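Local coordinates for AB hydrolase-1 domain-containing protein (Thermoplasma acidophilum DSM 1728, PDB 3BDI) that is of unknown function but probably works as a hydrolase, being a cytoplasmic member of the alpha/beta hydrolase superfamily, ABHD14 family, at residues N50-I55 / E194-I199; P65-S70 / Y76-G81; M116-Y121 / I146-L151. All coordinates share one frame; numbering follows the deposited sequence. Where two conformers were deposited one is given.

Contact 1 of 3, residues N50-I55 / E194-I199; sequences NNYSKI and EEFVRI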
loop_
_atom_site.group_PDB
_atom_site.type_symbol
_atom_site.label_atom_id
_atom_site.label_comp_id
_atom_site.label_asym_id
_atom_site.label_seq_id
_atom_site.Cartn_x
_atom_site.Cartn_y
_atom_site.Cartn_z
ATOM N N ASN A 50 9.815 -1.584 11.537
ATOM C CA ASN A 50 10.079 -2.450 12.689
ATOM C C ASN A 50 8.851 -3.285 13.014
ATOM O O ASN A 50 8.987 -4.482 13.291
ATOM C CB ASN A 50 10.576 -1.692 13.906
ATOM C CG ASN A 50 11.966 -1.209 13.753
ATOM O OD1 ASN A 50 12.880 -2.008 13.491
ATOM N ND2 ASN A 50 12.171 0.105 13.922
ATOM N N ASN A 51 7.670 -2.709 13.029
ATOM C CA ASN A 51 6.482 -3.485 13.403
ATOM C C ASN A 51 6.127 -4.629 12.449
ATOM O O ASN A 51 5.654 -5.704 12.883
ATOM C CB ASN A 51 5.273 -2.568 13.613
ATOM C CG ASN A 51 5.314 -1.875 14.955
ATOM O OD1 ASN A 51 5.300 -2.546 15.992
ATOM N ND2 ASN A 51 5.213 -0.569 14.954
ATOM N N TYR A 52 6.313 -4.433 11.149
ATOM C CA TYR A 52 6.056 -5.520 10.196
ATOM C C TYR A 52 7.189 -6.487 10.083
ATOM O O TYR A 52 6.953 -7.685 9.860
ATOM C CB TYR A 52 5.639 -4.994 8.839
ATOM C CG TYR A 52 4.387 -4.147 8.823
ATOM C CD1 TYR A 52 3.399 -4.245 9.826
ATOM C CD2 TYR A 52 4.150 -3.204 7.807
ATOM C CE1 TYR A 52 2.291 -3.450 9.809
ATOM C CE2 TYR A 52 3.010 -2.430 7.778
ATOM C CZ TYR A 52 2.071 -2.532 8.798
ATOM O OH TYR A 52 0.989 -1.711 8.720
ATOM N N SER A 53 8.418 -6.028 10.286
ATOM C CA SER A 53 9.571 -6.913 10.302
ATOM C C SER A 53 9.516 -7.918 11.456
ATOM O O SER A 53 9.981 -9.045 11.341
ATOM C CB SER A 53 10.854 -6.087 10.376
ATOM O OG SER A 53 11.964 -6.914 10.251
ATOM N N LYS A 54 8.976 -7.486 12.591
ATOM C CA LYS A 54 8.946 -8.315 13.786
ATOM C C LYS A 54 7.965 -9.467 13.651
ATOM O O LYS A 54 8.042 -10.393 14.490
ATOM C CB LYS A 54 8.601 -7.453 15.004
ATOM C CG LYS A 54 9.819 -6.758 15.562
ATOM C CD LYS A 54 9.454 -5.693 16.603
ATOM C CE LYS A 54 10.717 -5.249 17.329
ATOM N NZ LYS A 54 10.411 -4.267 18.425
ATOM N N ILE A 55 7.059 -9.421 12.675
ATOM C CA ILE A 55 6.146 -10.552 12.370
ATOM C C ILE A 55 6.599 -11.270 11.080
ATOM O O ILE A 55 5.791 -11.924 10.429
ATOM C CB ILE A 55 4.617 -10.150 12.350
ATOM C CG1 ILE A 55 4.306 -9.071 11.321
ATOM C CG2 ILE A 55 4.192 -9.660 13.758
ATOM C CD1 ILE A 55 2.845 -8.861 11.001
ATOM N N GLU A 194 -0.800 3.982 16.760
ATOM C CA GLU A 194 -0.810 2.774 17.589
ATOM C C GLU A 194 -1.917 1.827 17.167
ATOM O O GLU A 194 -1.689 0.631 16.976
ATOM C CB GLU A 194 -0.898 3.134 19.081
ATOM C CG GLU A 194 0.396 3.708 19.654
ATOM N N GLU A 195 -3.112 2.361 16.983
ATOM C CA GLU A 195 -4.252 1.558 16.578
ATOM C C GLU A 195 -4.082 1.050 15.143
ATOM O O GLU A 195 -4.370 -0.092 14.857
ATOM C CB GLU A 195 -5.556 2.329 16.758
ATOM C CG GLU A 195 -6.816 1.527 16.580
ATOM C CD GLU A 195 -7.001 0.351 17.561
ATOM O OE1 GLU A 195 -6.185 0.108 18.497
ATOM O OE2 GLU A 195 -8.003 -0.351 17.330
ATOM N N PHE A 196 -3.517 1.872 14.270
ATOM C CA PHE A 196 -3.164 1.428 12.941
ATOM C C PHE A 196 -2.264 0.196 12.974
ATOM O O PHE A 196 -2.500 -0.767 12.206
ATOM C CB PHE A 196 -2.532 2.563 12.133
ATOM C CG PHE A 196 -2.335 2.204 10.691
ATOM C CD1 PHE A 196 -3.346 2.389 9.788
ATOM C CD2 PHE A 196 -1.154 1.632 10.258
ATOM C CE1 PHE A 196 -3.188 2.008 8.450
ATOM C CE2 PHE A 196 -0.968 1.271 8.910
ATOM C CZ PHE A 196 -2.007 1.441 8.022
ATOM N N VAL A 197 -1.214 0.222 13.797
ATOM C CA VAL A 197 -0.328 -0.897 13.943
ATOM C C VAL A 197 -1.054 -2.098 14.524
ATOM O O VAL A 197 -0.896 -3.224 14.016
ATOM C CB VAL A 197 0.877 -0.529 14.778
ATOM C CG1 VAL A 197 1.657 -1.751 15.230
ATOM C CG2 VAL A 197 1.771 0.421 13.967
ATOM N N ARG A 198 -1.870 -1.904 15.545
ATOM C CA ARG A 198 -2.523 -3.061 16.184
ATOM C C ARG A 198 -3.379 -3.800 15.167
ATOM O O ARG A 198 -3.340 -5.031 15.064
ATOM C CB ARG A 198 -3.385 -2.581 17.345
ATOM C CG ARG A 198 -3.925 -3.721 18.203
ATOM C CD ARG A 198 -4.832 -3.250 19.329
ATOM N NE ARG A 198 -6.105 -2.722 18.837
ATOM C CZ ARG A 198 -7.099 -3.456 18.331
ATOM N NH1 ARG A 198 -7.006 -4.779 18.254
ATOM N NH2 ARG A 198 -8.206 -2.864 17.908
ATOM N N ILE A 199 -4.159 -3.051 14.396
ATOM C CA ILE A 199 -5.095 -3.628 13.438
ATOM C C ILE A 199 -4.339 -4.272 12.263
ATOM O O ILE A 199 -4.656 -5.397 11.829
ATOM C CB ILE A 199 -6.091 -2.573 12.914
ATOM C CG1 ILE A 199 -7.050 -2.140 14.023
ATOM C CG2 ILE A 199 -6.852 -3.085 11.654
ATOM C CD1 ILE A 199 -7.641 -0.765 13.689
#
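Asn51 crosses Val197 at about a right angle, and Val197 CG1 lies over the face of its amide. Asn51 CG lies 3.7 Å from Val197 CG1, and ND2 comes equally near, 3.7 Å, to Val197 CG2. The amide suits this half-covered place, since ND2 can also give weak hydrogen bonds to the carbonyls of Ala46 and Asp47 while its carbon skeleton covers valine. Without the amide, as with an alanine here, the Val197 methyls would probably lose part of their cover and those two carbonyls their weak donor. Tyr52 follows with a longer reach: CG stands anti to the carbonyl carbon (chi1 -60°), and the ring extends until OH approaches Phe196 CE2 at 3.6 Å, obliquely to that ring. The buried hydroxyl is satisfied by a hydrogen bond with Thr200 OG1, which is also bonded to Phe196 O, so a tyrosine fills the space and ties its polar end to the other helix. Further on, Ile55 touches Leu204. Helix 48-53 thus lies against helix 193-205, whose Ile199 packs on strand 177-181, while Asn50 and Ser53 touch Met21 of strand 14-21.

Contact 2 of 3, residues P65-S70 / Y76-G81; sequences PGFGRS and YGIDRG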
loop_
_atom_site.group_PDB
_atom_site.type_symbol
_atom_site.label_atom_id
_atom_site.label_comp_id
_atom_site.label_asym_id
_atom_site.label_seq_id
_atom_site.Cartn_x
_atom_site.Cartn_y
_atom_site.Cartn_z
ATOM N N PRO A 65 7.085 7.538 -8.439
ATOM C CA PRO A 65 7.652 8.486 -9.415
ATOM C C PRO A 65 6.910 9.814 -9.486
ATOM O O PRO A 65 5.700 9.822 -9.597
ATOM C CB PRO A 65 7.589 7.690 -10.736
ATOM C CG PRO A 65 7.772 6.248 -10.274
ATOM C CD PRO A 65 6.996 6.157 -8.997
ATOM N N GLY A 66 7.651 10.913 -9.416
ATOM C CA GLY A 66 7.047 12.211 -9.394
ATOM C C GLY A 66 6.751 12.759 -8.028
ATOM O O GLY A 66 6.366 13.943 -7.923
ATOM N N PHE A 67 7.009 11.982 -6.974
ATOM C CA PHE A 67 6.700 12.345 -5.587
ATOM C C PHE A 67 7.963 12.160 -4.759
ATOM O O PHE A 67 8.857 11.393 -5.107
ATOM C CB PHE A 67 5.597 11.439 -5.010
ATOM C CG PHE A 67 4.262 11.674 -5.640
ATOM C CD1 PHE A 67 3.934 11.123 -6.883
ATOM C CD2 PHE A 67 3.333 12.476 -5.008
ATOM C CE1 PHE A 67 2.711 11.344 -7.436
ATOM C CE2 PHE A 67 2.108 12.689 -5.589
ATOM C CZ PHE A 67 1.828 12.166 -6.818
ATOM N N GLY A 68 8.023 12.807 -3.608
ATOM C CA GLY A 68 9.119 12.635 -2.664
ATOM C C GLY A 68 10.465 12.849 -3.318
ATOM O O GLY A 68 10.715 13.891 -3.905
ATOM N N ARG A 69 11.318 11.835 -3.209
ATOM C CA ARG A 69 12.699 11.862 -3.715
ATOM C C ARG A 69 12.857 11.139 -5.064
ATOM O O ARG A 69 13.956 11.061 -5.576
ATOM C CB ARG A 69 13.642 11.214 -2.699
ATOM C CG ARG A 69 13.812 12.059 -1.461
ATOM C CD ARG A 69 14.516 11.212 -0.379
ATOM N NE ARG A 69 15.181 12.072 0.575
ATOM C CZ ARG A 69 14.617 12.611 1.658
ATOM N NH1 ARG A 69 13.326 12.454 1.917
ATOM N NH2 ARG A 69 15.352 13.436 2.401
ATOM N N SER A 70 11.765 10.667 -5.659
ATOM C CA SER A 70 11.834 9.880 -6.888
ATOM C C SER A 70 11.723 10.771 -8.119
ATOM O O SER A 70 10.991 11.765 -8.157
ATOM C CB SER A 70 10.736 8.820 -6.916
ATOM O OG SER A 70 11.023 7.820 -5.949
ATOM N N TYR A 76 5.627 5.703 -15.795
ATOM C CA TYR A 76 4.871 5.461 -14.562
ATOM C C TYR A 76 4.138 6.661 -14.052
ATOM O O TYR A 76 3.399 6.553 -13.073
ATOM C CB TYR A 76 5.830 4.966 -13.469
ATOM C CG TYR A 76 6.569 3.681 -13.838
ATOM C CD1 TYR A 76 5.875 2.521 -14.173
ATOM C CD2 TYR A 76 7.978 3.614 -13.793
ATOM C CE1 TYR A 76 6.555 1.369 -14.510
ATOM C CE2 TYR A 76 8.649 2.464 -14.129
ATOM C CZ TYR A 76 7.942 1.335 -14.448
ATOM O OH TYR A 76 8.650 0.178 -14.756
ATOM N N GLY A 77 4.321 7.824 -14.657
ATOM C CA GLY A 77 3.765 9.047 -14.097
ATOM C C GLY A 77 2.261 8.988 -14.080
ATOM O O GLY A 77 1.636 8.389 -14.969
ATOM N N ILE A 78 1.671 9.604 -13.056
ATOM C CA ILE A 78 0.209 9.596 -12.906
ATOM C C ILE A 78 -0.394 10.967 -13.160
ATOM O O ILE A 78 -1.589 11.147 -12.912
ATOM C CB ILE A 78 -0.296 8.919 -11.595
ATOM C CG1 ILE A 78 0.381 9.499 -10.372
ATOM C CG2 ILE A 78 -0.111 7.381 -11.676
ATOM C CD1 ILE A 78 -0.087 10.832 -10.046
ATOM N N ASP A 79 0.368 11.884 -13.755
ATOM C CA ASP A 79 -0.144 13.218 -14.095
ATOM C C ASP A 79 -1.432 13.189 -14.905
ATOM O O ASP A 79 -2.245 14.095 -14.740
ATOM C CB ASP A 79 0.841 13.996 -14.965
ATOM C CG ASP A 79 2.138 14.283 -14.280
ATOM O OD1 ASP A 79 2.155 14.342 -13.031
ATOM O OD2 ASP A 79 3.142 14.477 -15.011
ATOM N N ARG A 80 -1.590 12.198 -15.795
ATOM C CA ARG A 80 -2.745 12.133 -16.711
ATOM C C ARG A 80 -3.810 11.187 -16.205
ATOM O O ARG A 80 -4.712 10.808 -16.950
ATOM C CB ARG A 80 -2.320 11.678 -18.109
ATOM C CG ARG A 80 -1.270 12.544 -18.774
ATOM C CD ARG A 80 -0.714 11.868 -20.032
ATOM N NE ARG A 80 -1.711 11.717 -21.099
ATOM C CZ ARG A 80 -1.980 12.629 -22.039
ATOM N NH1 ARG A 80 -1.351 13.797 -22.045
ATOM N NH2 ARG A 80 -2.901 12.365 -22.956
ATOM N N GLY A 81 -3.707 10.772 -14.956
ATOM C CA GLY A 81 -4.719 9.948 -14.334
ATOM C C GLY A 81 -4.727 8.490 -14.767
ATOM O O GLY A 81 -5.750 7.817 -14.618
HETATM O O HOH W 1 3.663 10.807 -11.262
#
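Pro65 and Phe67 pack on Tyr76 and Ile78 in an apolar contact between two parts of one long loop, the connection from strand 57-62 to helix 83-96 in this alpha/beta hydrolase fold. Neither segment has regular secondary structure, so tight turns and a few apolar side chains shape the loop. Pro65 CG rests 4.0 Å from Tyr76 CB, and the compact proline ring fits beside the base of the tyrosine. From there the tyrosine ring leads away, meets Phe89 of helix 83-96 edge to face, and places OH in hydrogen bonds with Asp92 and Asn12, which pay for burying the hydroxyl. Pro65 also touches Phe89, so both residues share this helix as a backing.

The second pair stands at about a right angle. Ile78 offers its CD1 methyl to the edge of the Phe67 ring, close to the ring plane, 3.9 Å from CE1 and 4.0 Å from CZ. Ile78 CG1 sits in the crowded position between the backbone N and the carbonyl carbon (chi1 53°), and this, with chi2 near 73°, turns CD1 to the phenylalanine. The Phe67 side chain is also about 4 Å from a bound PEG molecule.

Glycines permit the sharp bends. At Gly66 (phi 91°) a side chain would collide with the carbonyl O of Pro65, and Gly68 takes the second place of a type II' turn closed by Ser70 N to Phe67 O at 3.0 Å. Ile78 begins a type I turn that ends at Gly81.

No direct hydrogen bond joins the two segments; a water does so, donating to Pro65 O at 2.8 Å and accepting from Ile78 N at 2.9 Å.

Contact 3 of 3, residues M116-Y121 / I146-L151; sequences MTTLQY and IRQKTL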
loop_
_atom_site.group_PDB
_atom_site.type_symbol
_atom_site.label_atom_id
_atom_site.label_comp_id
_atom_site.label_asym_id
_atom_site.label_seq_id
_atom_site.Cartn_x
_atom_site.Cartn_y
_atom_site.Cartn_z
HETATM N N MSE A 116 -5.779 -1.501 -8.120
HETATM C CA MSE A 116 -5.557 -1.695 -9.529
HETATM C C MSE A 116 -4.516 -2.757 -9.813
HETATM O O MSE A 116 -4.665 -3.570 -10.752
HETATM C CB MSE A 116 -5.151 -0.398 -10.232
HETATM C CG MSE A 116 -4.961 -0.571 -11.763
HETATM SE SE MSE A 116 -6.606 -1.062 -12.710
HETATM C CE MSE A 116 -7.222 0.662 -12.881
ATOM N N THR A 117 -3.442 -2.781 -9.048
ATOM C CA THR A 117 -2.434 -3.826 -9.214
ATOM C C THR A 117 -3.003 -5.241 -9.012
ATOM O O THR A 117 -2.644 -6.171 -9.743
ATOM C CB THR A 117 -1.278 -3.607 -8.240
ATOM O OG1 THR A 117 -0.761 -2.290 -8.447
ATOM C CG2 THR A 117 -0.175 -4.636 -8.401
ATOM N N THR A 118 -3.917 -5.386 -8.058
ATOM C CA THR A 118 -4.569 -6.690 -7.820
ATOM C C THR A 118 -5.517 -7.060 -8.956
ATOM O O THR A 118 -5.581 -8.226 -9.325
ATOM C CB THR A 118 -5.285 -6.684 -6.462
ATOM O OG1 THR A 118 -4.367 -6.249 -5.445
ATOM C CG2 THR A 118 -5.751 -8.071 -6.091
ATOM N N LEU A 119 -6.172 -6.080 -9.549
ATOM C CA LEU A 119 -7.066 -6.321 -10.702
ATOM C C LEU A 119 -6.262 -6.732 -11.931
ATOM O O LEU A 119 -6.705 -7.578 -12.704
ATOM C CB LEU A 119 -7.917 -5.086 -11.016
ATOM C CG LEU A 119 -8.877 -4.659 -9.908
ATOM C CD1 LEU A 119 -9.607 -3.361 -10.287
ATOM C CD2 LEU A 119 -9.837 -5.779 -9.572
ATOM N N GLN A 120 -5.068 -6.173 -12.115
ATOM C CA GLN A 120 -4.254 -6.421 -13.308
ATOM C C GLN A 120 -3.361 -7.629 -13.186
ATOM O O GLN A 120 -3.227 -8.394 -14.155
ATOM C CB GLN A 120 -3.375 -5.220 -13.623
ATOM C CG GLN A 120 -4.119 -3.987 -14.023
ATOM C CD GLN A 120 -4.614 -4.005 -15.459
ATOM O OE1 GLN A 120 -5.741 -4.416 -15.735
ATOM N NE2 GLN A 120 -3.777 -3.551 -16.373
ATOM N N TYR A 121 -2.753 -7.816 -12.015
ATOM C CA TYR A 121 -1.706 -8.771 -11.762
ATOM C C TYR A 121 -1.983 -9.515 -10.460
ATOM O O TYR A 121 -1.198 -9.520 -9.517
ATOM C CB TYR A 121 -0.355 -8.036 -11.671
ATOM C CG TYR A 121 -0.010 -7.271 -12.912
ATOM C CD1 TYR A 121 0.135 -7.937 -14.127
ATOM C CD2 TYR A 121 0.150 -5.881 -12.901
ATOM C CE1 TYR A 121 0.428 -7.242 -15.282
ATOM C CE2 TYR A 121 0.465 -5.184 -14.046
ATOM C CZ TYR A 121 0.592 -5.862 -15.244
ATOM O OH TYR A 121 0.912 -5.220 -16.434
ATOM N N ILE A 146 -11.921 -9.665 -6.739
ATOM C CA ILE A 146 -10.732 -9.862 -5.899
ATOM C C ILE A 146 -10.877 -11.030 -4.939
ATOM O O ILE A 146 -11.808 -11.095 -4.126
ATOM C CB ILE A 146 -10.370 -8.548 -5.117
ATOM C CG1 ILE A 146 -9.936 -7.471 -6.117
ATOM C CG2 ILE A 146 -9.262 -8.759 -4.114
ATOM C CD1 ILE A 146 -9.889 -6.028 -5.496
ATOM N N ARG A 147 -9.926 -11.955 -4.990
ATOM C CA ARG A 147 -9.939 -13.093 -4.087
ATOM C C ARG A 147 -9.042 -12.970 -2.862
ATOM O O ARG A 147 -9.164 -13.721 -1.904
ATOM C CB ARG A 147 -9.551 -14.341 -4.882
ATOM C CG ARG A 147 -10.422 -14.586 -6.117
ATOM C CD ARG A 147 -11.924 -14.782 -5.789
ATOM N NE ARG A 147 -12.735 -15.189 -6.950
ATOM C CZ ARG A 147 -13.176 -14.364 -7.903
ATOM N N GLN A 148 -8.072 -12.028 -2.901
ATOM C CA GLN A 148 -7.159 -11.841 -1.787
ATOM C C GLN A 148 -7.845 -11.392 -0.515
ATOM O O GLN A 148 -8.841 -10.633 -0.588
ATOM C CB GLN A 148 -6.122 -10.768 -2.153
ATOM C CG GLN A 148 -4.994 -11.270 -3.064
ATOM C CD GLN A 148 -5.341 -11.380 -4.524
ATOM O OE1 GLN A 148 -6.450 -11.069 -4.960
ATOM N NE2 GLN A 148 -4.373 -11.816 -5.311
ATOM N N LYS A 149 -7.316 -11.856 0.608
ATOM C CA LYS A 149 -7.657 -11.288 1.909
ATOM C C LYS A 149 -7.352 -9.795 1.798
ATOM O O LYS A 149 -6.240 -9.432 1.405
ATOM C CB LYS A 149 -6.850 -11.918 3.063
ATOM C CG LYS A 149 -7.344 -13.331 3.463
ATOM C CD LYS A 149 -6.637 -13.945 4.685
ATOM C CE LYS A 149 -7.154 -15.352 4.938
ATOM N NZ LYS A 149 -6.510 -16.072 6.087
ATOM N N THR A 150 -8.298 -8.966 2.235
ATOM C CA THR A 150 -8.205 -7.520 2.130
ATOM C C THR A 150 -8.613 -6.856 3.439
ATOM O O THR A 150 -9.630 -7.203 4.004
ATOM C CB THR A 150 -9.142 -7.037 0.993
ATOM O OG1 THR A 150 -8.703 -7.578 -0.268
ATOM C CG2 THR A 150 -9.198 -5.529 0.866
ATOM N N LEU A 151 -7.797 -5.926 3.926
ATOM C CA LEU A 151 -8.120 -5.080 5.039
ATOM C C LEU A 151 -8.356 -3.672 4.513
ATOM O O LEU A 151 -7.485 -3.096 3.854
ATOM C CB LEU A 151 -6.959 -5.052 6.036
ATOM C CG LEU A 151 -7.064 -4.125 7.250
ATOM C CD1 LEU A 151 -8.170 -4.616 8.157
ATOM C CD2 LEU A 151 -5.726 -4.016 7.988
#
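Thr118 and Gln148 approach from opposite directions, the threonine methyl pressed close to the end of the glutamine amide. Thr118 CG2 lies 3.3 Å from Gln148 OE1 and 3.7 Å from Gln148 CD, a tight van der Waals approach and no hydrogen bond. The same methyl also meets Ile146 CG2, at 4.1 Å. One residue further on, Leu119 crosses Ile146 at about a right angle: Leu119 CD2 is 3.8 Å from Ile146 CG1 and 4.1 Å from Ile146 CD1. Branched aliphatic chains suit this seam, because each can present separate methyls to different neighbours.

The polar partners of Thr118 and Gln148 fit the way these two groups face. With CG2 of Thr118 anti to the backbone N (chi1 -52° for OG1), the methyl points at the second segment and OG1 is left beside its own helix, hydrogen-bonded to Val114 O one turn back. Gln148 bends at chi2 (79°), and its NE2 is hydrogen-bonded to Val125 O; this bond fixes which end of the amide is nitrogen and leaves OE1 to the threonine methyl. Further along, Thr150 OG1 donates to Gln148 O at 3.1 Å from above the carbonyl plane, a short-range side-chain-to-backbone bond within 146-151.

In the next shell strand 125-131 backs both sides: Thr118 touches Val125 and Ile128, Ile146 and Thr150 also lie on Ile128, and the backbones of Lys149 and Leu151 pair with that strand. Helix 109-120, which follows the probable nucleophile elbow, is the helix of the beta-alpha-beta crossover from strand 102-107 to strand 125-131, and its last turn packs at the start of the next parallel strand, 150-155, as in an alpha/beta hydrolase fold.

How the contacts relate
From the N terminus, contact 1 opens first, at helix 48-53, and closes last, at helix 193-205, so it spans a loop of 138 residues that holds the other two. Contact 2 lies inside it as a short closure, with five residues between its segments, in the connection leading to helix 83-96. Contact 3 follows in series, linking the end of helix 109-120 with the start of strand 150-155. Contacts 1 and 2 stand on opposite sides of the chain's centre, their nearest atoms about 17 Å apart. Contacts 1 and 3 touch where Ile199 CG2 packs on Leu151 CD2 at 3.9 Å, joining helix 193-205 to the sheet.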